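PDB 3QZB: putative superoxide reductase from Thermotoga maritima, which probably reduces superoxide to hydrogen peroxide at a mononuclear iron centre, with electrons delivered from reduced NADP by way of rubredoxin. Local coordinates for residues 55-58 against 64-67. Residues are numbered along the deposited sequence; the frame is centred on the assembly and turned at random.
Sequences IPHP and HIRW. With FE (Fe (III) ion), chain B.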
ATOM      1  N   ILE A  55     -13.375 -19.262 -12.264  1.00  8.79           N
ATOM      2  CA  ILE A  55     -12.327 -20.272 -12.227  1.00  8.79           C
ATOM      3  C   ILE A  55     -11.445 -19.949 -11.041  1.00  7.78           C
ATOM      4  O   ILE A  55     -10.834 -18.887 -10.999  1.00  9.06           O
ATOM      5  CB  ILE A  55     -11.453 -20.307 -13.503  1.00  9.76           C
ATOM      6  CG1 ILE A  55     -12.332 -20.531 -14.736  1.00 12.24           C
ATOM      7  CG2 ILE A  55     -10.395 -21.421 -13.361  1.00 10.02           C
ATOM      8  CD1 ILE A  55     -11.647 -20.384 -16.033  1.00 17.51           C
ATOM      9  N   PRO A  56     -11.324 -20.848 -10.080  1.00 11.26           N
ATOM     10  CA  PRO A  56     -10.613 -20.532  -8.865  1.00 14.38           C
ATOM     11  C   PRO A  56      -9.111 -20.271  -9.084  1.00 10.72           C
ATOM     12  O   PRO A  56      -8.475 -20.855  -9.968  1.00 11.95           O
ATOM     13  CB  PRO A  56     -10.794 -21.770  -8.003  1.00 16.47           C
ATOM     14  CG  PRO A  56     -11.634 -22.713  -8.701  1.00 18.35           C
ATOM     15  CD  PRO A  56     -12.013 -22.178 -10.018  1.00 14.54           C
ATOM     16  N   HIS A  57      -8.578 -19.371  -8.254  1.00  9.94           N
ATOM     17  CA  HIS A  57      -7.150 -19.120  -8.240  1.00  9.49           C
ATOM     18  C   HIS A  57      -6.590 -19.624  -6.919  1.00  8.37           C
ATOM     19  O   HIS A  57      -7.183 -19.417  -5.866  1.00  8.41           O
ATOM     20  CB  HIS A  57      -6.836 -17.618  -8.441  1.00  8.94           C
ATOM     21  CG  HIS A  57      -5.366 -17.327  -8.633  1.00  8.68           C
ATOM     22  ND1 HIS A  57      -4.476 -17.323  -7.574  1.00  7.14           N
ATOM     23  CD2 HIS A  57      -4.626 -17.063  -9.746  1.00  7.94           C
ATOM     24  CE1 HIS A  57      -3.253 -17.083  -8.028  1.00  6.37           C
ATOM     25  NE2 HIS A  57      -3.304 -16.930  -9.334  1.00  6.68           N
ATOM     26  N   PRO A  58      -5.386 -20.250  -6.945  1.00  8.46           N
ATOM     27  CA  PRO A  58      -4.753 -20.657  -5.690  1.00  7.81           C
ATOM     28  C   PRO A  58      -4.525 -19.554  -4.690  1.00  7.86           C
ATOM     29  O   PRO A  58      -4.410 -18.352  -5.073  1.00  7.86           O
ATOM     30  CB  PRO A  58      -3.407 -21.239  -6.170  1.00 10.85           C
ATOM     31  CG  PRO A  58      -3.666 -21.704  -7.557  1.00 10.70           C
ATOM     32  CD  PRO A  58      -4.614 -20.668  -8.125  1.00  9.48           C
ATOM     33  N   HIS A  64      -0.211 -16.705  -5.124  1.00  5.96           N
ATOM     34  CA  HIS A  64      -1.391 -16.015  -4.632  1.00  6.23           C
ATOM     35  C   HIS A  64      -1.575 -14.694  -5.321  1.00  5.06           C
ATOM     36  O   HIS A  64      -0.619 -14.092  -5.827  1.00  6.10           O
ATOM     37  CB  HIS A  64      -1.266 -15.801  -3.098  1.00  5.81           C
ATOM     38  CG  HIS A  64       0.029 -15.131  -2.689  1.00  6.01           C
ATOM     39  ND1 HIS A  64       1.077 -15.848  -2.156  1.00  6.96           N
ATOM     40  CD2 HIS A  64       0.453 -13.850  -2.747  1.00  5.76           C
ATOM     41  CE1 HIS A  64       2.074 -15.010  -1.917  1.00  7.21           C
ATOM     42  NE2 HIS A  64       1.742 -13.804  -2.301  1.00  7.05           N
ATOM     43  N   ILE A  65      -2.809 -14.225  -5.314  1.00  5.15           N
ATOM     44  CA  ILE A  65      -3.100 -12.831  -5.723  1.00  5.53           C
ATOM     45  C   ILE A  65      -2.754 -11.877  -4.602  1.00  5.25           C
ATOM     46  O   ILE A  65      -3.169 -12.022  -3.473  1.00  5.87           O
ATOM     47  CB  ILE A  65      -4.588 -12.709  -6.082  1.00  5.48           C
ATOM     48  CG1 ILE A  65      -5.011 -13.723  -7.161  1.00  6.38           C
ATOM     49  CG2 ILE A  65      -4.924 -11.250  -6.469  1.00  6.57           C
ATOM     50  CD1 ILE A  65      -4.207 -13.632  -8.429  1.00  7.68           C
ATOM     51  N   ARG A  66      -1.920 -10.897  -4.922  1.00  5.11           N
ATOM     52  CA  ARG A  66      -1.426  -9.918  -3.966  1.00  5.01           C
ATOM     53  C   ARG A  66      -2.388  -8.742  -3.725  1.00  4.56           C
ATOM     54  O   ARG A  66      -2.488  -8.274  -2.598  1.00  5.08           O
ATOM     55  CB  ARG A  66      -0.111  -9.344  -4.500  1.00  5.15           C
ATOM     56  CG  ARG A  66       1.073 -10.314  -4.520  1.00  5.35           C
ATOM     57  CD  ARG A  66       1.706 -10.432  -3.174  1.00  5.76           C
ATOM     58  NE  ARG A  66       2.931 -11.224  -3.152  1.00  6.26           N
ATOM     59  CZ  ARG A  66       4.093 -10.810  -3.593  1.00  6.66           C
ATOM     60  NH1 ARG A  66       4.249  -9.605  -4.094  1.00  7.59           N
ATOM     61  NH2 ARG A  66       5.164 -11.612  -3.521  1.00  7.36           N
ATOM     62  N   TRP A  67      -3.008  -8.247  -4.783  1.00  4.28           N
ATOM     63  CA  TRP A  67      -3.836  -7.032  -4.690  1.00  4.98           C
ATOM     64  C   TRP A  67      -4.732  -6.875  -5.864  1.00  4.58           C
ATOM     65  O   TRP A  67      -4.519  -7.415  -6.937  1.00  5.10           O
ATOM     66  CB  TRP A  67      -2.963  -5.787  -4.402  1.00  5.46           C
ATOM     67  CG  TRP A  67      -1.817  -5.488  -5.334  1.00  4.39           C
ATOM     68  CD1 TRP A  67      -0.498  -5.663  -5.036  1.00  5.06           C
ATOM     69  CD2 TRP A  67      -1.827  -4.988  -6.708  1.00  4.63           C
ATOM     70  NE1 TRP A  67       0.301  -5.226  -6.040  1.00  4.86           N
ATOM     71  CE2 TRP A  67      -0.475  -4.808  -7.092  1.00  4.88           C
ATOM     72  CE3 TRP A  67      -2.812  -4.654  -7.629  1.00  5.26           C
ATOM     73  CZ2 TRP A  67      -0.106  -4.300  -8.334  1.00  6.03           C
ATOM     74  CZ3 TRP A  67      -2.450  -4.159  -8.852  1.00  5.60           C
ATOM     75  CH2 TRP A  67      -1.111  -3.973  -9.192  1.00  5.80           C
TER
HETATM   76 FE    FE B 132      -1.474 -16.707 -10.583  1.00  5.79          FE
HETATM   77  O   HOH W   1      -4.873 -15.632  -3.990  1.00  8.19           O
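The iron centre of this putative superoxide reductase, set in an immunoglobulin-like beta-sandwich, takes two of its histidine ligands, His57 and His63, from the loop between strands 44-51 and 65-74, and the first of them, His57, rests on Ile65 at the start of the second strand. NE2 of His57 binds the iron at 2.2 Å; His29, His63, His130 and the thiolate of Cys127 complete the five-ligand site characteristic of the desulfoferrodoxin family. With CG anti to the backbone N (chi1 -172°), the imidazole of His57 is placed with one face against the side chain of Ile65. The methyl CD1 of Ile65 sits over the middle of that face of the His57 ring, a CH-pi contact with CD1 3.5 Å from the ring centroid and only 9° off the normal, while CG1 of Ile65 lies 3.7 Å from ND1 of His57. The opposite face carries Pro58 CD near its rim, so the ligand ring is sandwiched between aliphatic groups. Its rotation is further fixed by the non-metal nitrogen: ND1 of His57 donates to Pro58 O over 2.7 Å, meeting a lone pair in the carbonyl plane. This second-shell bond would be expected to make the imidazole a somewhat stronger electron donor to the iron. No direct hydrogen bond joins 55-58 to 64-67; one water bridges them, donating to Pro58 O at 3.0 Å and accepting from Ile65 N at 2.8 Å.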